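Local coordinates for glutathione synthetase-like effector 30 (Gpa-GSS30-apo) (Globodera pallida, PDB 5OET), which probably acts as a plant-parasitism effector, having arisen by neofunctionalization of a housekeeping glutathione synthetase, an ATP-dependent ligase, at residues Pro221-Thr225 and Arg495-Met499; Ala104-Gln108 and Leu475-Gly479. All coordinates share one frame. Numbering follows the deposited sequence.

Interaction 1 of 2, residues Pro221-Thr225 and Arg495-Met499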
loop_
_atom_site.group_PDB
_atom_site.type_symbol
_atom_site.label_atom_id
_atom_site.label_comp_id
_atom_site.label_asym_id
_atom_site.label_seq_id
_atom_site.Cartn_x
_atom_site.Cartn_y
_atom_site.Cartn_z
ATOM N N PRO A 221 12.883 10.994 -12.937
ATOM C CA PRO A 221 11.757 11.027 -13.862
ATOM C C PRO A 221 10.572 10.185 -13.432
ATOM O O PRO A 221 10.750 9.073 -12.956
ATOM C CB PRO A 221 12.343 10.452 -15.159
ATOM C CG PRO A 221 13.812 10.566 -15.003
ATOM C CD PRO A 221 14.030 10.309 -13.550
ATOM N N SER A 222 9.372 10.745 -13.617
ATOM C CA SER A 222 8.119 10.053 -13.305
ATOM C C SER A 222 7.979 8.751 -14.087
ATOM O O SER A 222 8.307 8.665 -15.262
ATOM C CB SER A 222 6.897 10.949 -13.591
ATOM O OG SER A 222 6.712 11.898 -12.560
ATOM N N ASP A 223 7.512 7.740 -13.390
ATOM C CA ASP A 223 7.139 6.493 -13.990
ATOM C C ASP A 223 5.682 6.145 -13.647
ATOM O O ASP A 223 5.313 6.099 -12.461
ATOM C CB ASP A 223 8.044 5.401 -13.461
ATOM C CG ASP A 223 7.691 4.080 -14.047
ATOM O OD1 ASP A 223 8.102 3.839 -15.202
ATOM O OD2 ASP A 223 6.952 3.318 -13.381
ATOM N N GLN A 224 4.869 5.904 -14.673
ATOM C CA GLN A 224 3.523 5.364 -14.483
ATOM C C GLN A 224 3.414 4.037 -15.262
ATOM O O GLN A 224 2.690 3.928 -16.241
ATOM C CB GLN A 224 2.445 6.373 -14.907
ATOM C CG GLN A 224 2.659 7.820 -14.460
ATOM C CD GLN A 224 3.188 8.719 -15.576
ATOM O OE1 GLN A 224 2.492 8.970 -16.577
ATOM N NE2 GLN A 224 4.443 9.195 -15.415
ATOM N N THR A 225 4.161 3.031 -14.819
ATOM C CA THR A 225 4.236 1.749 -15.518
ATOM C C THR A 225 3.029 0.855 -15.214
ATOM O O THR A 225 2.637 0.044 -16.064
ATOM C CB THR A 225 5.566 1.031 -15.216
ATOM O OG1 THR A 225 6.612 1.705 -15.904
ATOM C CG2 THR A 225 5.572 -0.393 -15.708
ATOM N N ARG A 495 3.165 4.206 -23.567
ATOM C CA ARG A 495 4.203 5.046 -22.957
ATOM C C ARG A 495 5.361 4.137 -22.533
ATOM O O ARG A 495 5.177 2.925 -22.371
ATOM C CB ARG A 495 3.665 5.812 -21.744
ATOM C CG ARG A 495 3.274 4.917 -20.567
ATOM C CD ARG A 495 2.931 5.683 -19.290
ATOM N NE ARG A 495 1.543 6.181 -19.260
ATOM C CZ ARG A 495 1.165 7.461 -19.358
ATOM N NH1 ARG A 495 2.056 8.452 -19.489
ATOM N NH2 ARG A 495 -0.133 7.759 -19.317
ATOM N N THR A 496 6.548 4.709 -22.386
ATOM C CA THR A 496 7.681 3.988 -21.828
ATOM C C THR A 496 7.663 4.084 -20.322
ATOM O O THR A 496 7.056 4.994 -19.750
ATOM C CB THR A 496 9.017 4.536 -22.309
ATOM O OG1 THR A 496 8.935 5.963 -22.334
ATOM C CG2 THR A 496 9.336 3.979 -23.685
ATOM N N GLY A 497 8.320 3.111 -19.699
ATOM C CA GLY A 497 8.524 3.069 -18.258
ATOM C C GLY A 497 9.956 2.689 -17.939
ATOM O O GLY A 497 10.715 2.315 -18.840
ATOM N N HIS A 498 10.322 2.764 -16.665
ATOM C CA HIS A 498 11.699 2.453 -16.262
ATOM C C HIS A 498 11.819 2.134 -14.784
ATOM O O HIS A 498 11.153 2.741 -13.951
ATOM C CB HIS A 498 12.629 3.621 -16.616
ATOM C CG HIS A 498 12.300 4.877 -15.884
ATOM N ND1 HIS A 498 11.373 5.796 -16.335
ATOM C CD2 HIS A 498 12.742 5.340 -14.693
ATOM C CE1 HIS A 498 11.276 6.784 -15.459
ATOM N NE2 HIS A 498 12.105 6.538 -14.458
ATOM N N MET A 499 12.713 1.206 -14.485
ATOM C CA MET A 499 12.983 0.756 -13.129
ATOM C C MET A 499 14.473 0.516 -12.990
ATOM O O MET A 499 15.213 0.602 -13.972
ATOM C CB MET A 499 12.252 -0.552 -12.885
ATOM C CG MET A 499 12.753 -1.674 -13.795
ATOM S SD MET A 499 12.360 -3.273 -13.125
ATOM C CE MET A 499 13.475 -3.312 -11.751
#
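H498 contributes the largest share of the 325 Å² buried here, and two polar contacts, one of them weak, tie it to the loop. H498 N donates to D223 OD1 (2.9 Å, 159° at the hydrogen), while H498 NE2 reaches P221 O at 3.2 Å in a weak bond, bent to 126°. D223 OD1 also lies over one face of the H498 ring, 4.0 Å from H498 ND1. The same carboxylate forms an Asx turn, D223 OD2 accepting from T225 N (3.2 Å), with Q224 as the N-cap of helix 225-240. A side chain on G497 would not fit: an ideal CB would clash with T225 OG1. At the other end, Q224 OE1 sits over the R495 guanidinium, 3.0 Å from R495 NH1, but the angle is too poor for a hydrogen bond; R495 NH2 instead forms a salt bridge with E231. The loop leading into helix 225-240 is thereby held to strand 490-504, with H498 also meeting F101 of helix 98-119 edge-to-face and P221 touching L524 of strand 517-524.

Interaction 2 of 2, residues Ala104-Gln108 and Leu475-Gly479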
loop_
_atom_site.group_PDB
_atom_site.type_symbol
_atom_site.label_atom_id
_atom_site.label_comp_id
_atom_site.label_asym_id
_atom_site.label_seq_id
_atom_site.Cartn_x
_atom_site.Cartn_y
_atom_site.Cartn_z
ATOM N N ALA A 104 18.772 4.764 -23.392
ATOM C CA ALA A 104 17.967 3.552 -23.175
ATOM C C ALA A 104 16.457 3.755 -23.417
ATOM O O ALA A 104 15.780 2.917 -24.021
ATOM C CB ALA A 104 18.179 3.023 -21.770
ATOM N N VAL A 105 15.934 4.859 -22.904
ATOM C CA VAL A 105 14.548 5.229 -23.128
ATOM C C VAL A 105 14.272 5.407 -24.611
ATOM O O VAL A 105 13.273 4.914 -25.080
ATOM C CB VAL A 105 14.181 6.508 -22.349
ATOM C CG1 VAL A 105 12.887 7.137 -22.861
ATOM C CG2 VAL A 105 14.082 6.182 -20.864
ATOM N N ASP A 106 15.160 6.089 -25.332
ATOM C CA ASP A 106 14.945 6.409 -26.747
ATOM C C ASP A 106 14.941 5.196 -27.686
ATOM O O ASP A 106 14.278 5.227 -28.718
ATOM C CB ASP A 106 16.002 7.417 -27.255
ATOM C CG ASP A 106 15.811 8.834 -26.691
ATOM O OD1 ASP A 106 14.654 9.201 -26.347
ATOM O OD2 ASP A 106 16.830 9.579 -26.586
ATOM N N VAL A 107 15.686 4.147 -27.340
ATOM C CA VAL A 107 15.842 2.993 -28.229
ATOM C C VAL A 107 14.726 1.945 -28.044
ATOM O O VAL A 107 14.616 0.989 -28.834
ATOM C CB VAL A 107 17.258 2.376 -28.088
ATOM C CG1 VAL A 107 17.397 1.518 -26.832
ATOM C CG2 VAL A 107 17.627 1.596 -29.333
ATOM N N GLN A 108 13.884 2.138 -27.021
ATOM C CA GLN A 108 12.845 1.162 -26.684
ATOM C C GLN A 108 11.867 0.935 -27.818
ATOM O O GLN A 108 11.532 -0.199 -28.103
ATOM C CB GLN A 108 12.083 1.556 -25.402
ATOM C CG GLN A 108 11.306 0.401 -24.768
ATOM C CD GLN A 108 12.180 -0.820 -24.440
ATOM O OE1 GLN A 108 11.681 -1.940 -24.364
ATOM N NE2 GLN A 108 13.496 -0.605 -24.245
ATOM N N LEU A 475 19.478 -0.892 -15.172
ATOM C CA LEU A 475 18.331 -0.115 -15.662
ATOM C C LEU A 475 17.423 -0.957 -16.541
ATOM O O LEU A 475 17.873 -1.497 -17.523
ATOM C CB LEU A 475 18.855 1.047 -16.496
ATOM C CG LEU A 475 17.880 2.025 -17.129
ATOM C CD1 LEU A 475 17.176 2.868 -16.073
ATOM C CD2 LEU A 475 18.653 2.894 -18.111
ATOM N N GLY A 476 16.145 -1.049 -16.197
ATOM C CA GLY A 476 15.152 -1.759 -17.015
ATOM C C GLY A 476 14.200 -0.774 -17.663
ATOM O O GLY A 476 13.568 0.013 -16.965
ATOM N N ILE A 477 14.100 -0.795 -18.984
ATOM C CA ILE A 477 13.152 0.059 -19.675
ATOM C C ILE A 477 11.948 -0.758 -20.142
ATOM O O ILE A 477 12.110 -1.699 -20.920
ATOM C CB ILE A 477 13.796 0.720 -20.899
ATOM C CG1 ILE A 477 15.015 1.554 -20.495
ATOM C CG2 ILE A 477 12.773 1.572 -21.637
ATOM C CD1 ILE A 477 14.731 2.691 -19.535
ATOM N N PHE A 478 10.758 -0.367 -19.694
ATOM C CA PHE A 478 9.497 -0.957 -20.149
ATOM C C PHE A 478 8.921 -0.303 -21.399
ATOM O O PHE A 478 8.944 0.905 -21.524
ATOM C CB PHE A 478 8.431 -0.818 -19.063
ATOM C CG PHE A 478 8.712 -1.609 -17.835
ATOM C CD1 PHE A 478 8.299 -2.927 -17.737
ATOM C CD2 PHE A 478 9.372 -1.030 -16.763
ATOM C CE1 PHE A 478 8.534 -3.666 -16.595
ATOM C CE2 PHE A 478 9.630 -1.769 -15.615
ATOM C CZ PHE A 478 9.206 -3.090 -15.525
ATOM N N GLY A 479 8.357 -1.115 -22.287
ATOM C CA GLY A 479 7.501 -0.628 -23.378
ATOM C C GLY A 479 6.567 -1.708 -23.915
ATOM O O GLY A 479 6.921 -2.888 -23.924
#
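A helix laid on a β-sheet, within a family of ATP-grasp fold, defines this contact: the axes of 104-108 and 475-479 approach to 8.6 Å and cross at -30°, with N-to-C directions roughly aligned. A104 opens the interface. Its CA-to-CB bond points at the strand, and A104 CB lies 3.7 Å from both L475 CD2 and I477 CG1, so a small side chain lets the helix come close. V105 stands sideways to the strand, yet V105 CG2 still meets I477 CD1 at 3.8 Å, extending the apolar patch around the isoleucine, which has 92 Å² covered. V107 packs on A376 and I377 of helix 373-380. One turn after A104, Q108 points at the strand again and brings its amide to I477, Q108 NE2 lying 3.5 Å from I477 CG2, without forming a hydrogen bond to this segment. The strand's alternation matches this pattern: L475 and I477 face the helix, whereas F478 points away, towards F194 and M228 on the other side of the sheet. At G479 an ideal CB would clash with Q108 CG, and that same Q108 CG lies 4.0 Å from F478 O.

In the fold
The two interactions have centres about 9 Å apart and share one mixed sheet, in which strands 469-484 and 490-504 follow each other in the chain and pair antiparallel. Their segments alternate in sequence: 104-108, 221-225, 475-479, 495-499. Interactions 2 and 1 therefore bring together segments separated by 366 and 269 residues, on successive strands near the C-terminus. Probable backbone hydrogen bonds couple them directly, G497 O to F478 N at 2.8 Å and M499 N to G476 O at 2.9 Å, and M499 CG also packs on F478 CE2 at 3.6 Å. This strand pair consequently links helix 98-119 with the start of helix 225-240, joining distant parts of the chain in one body.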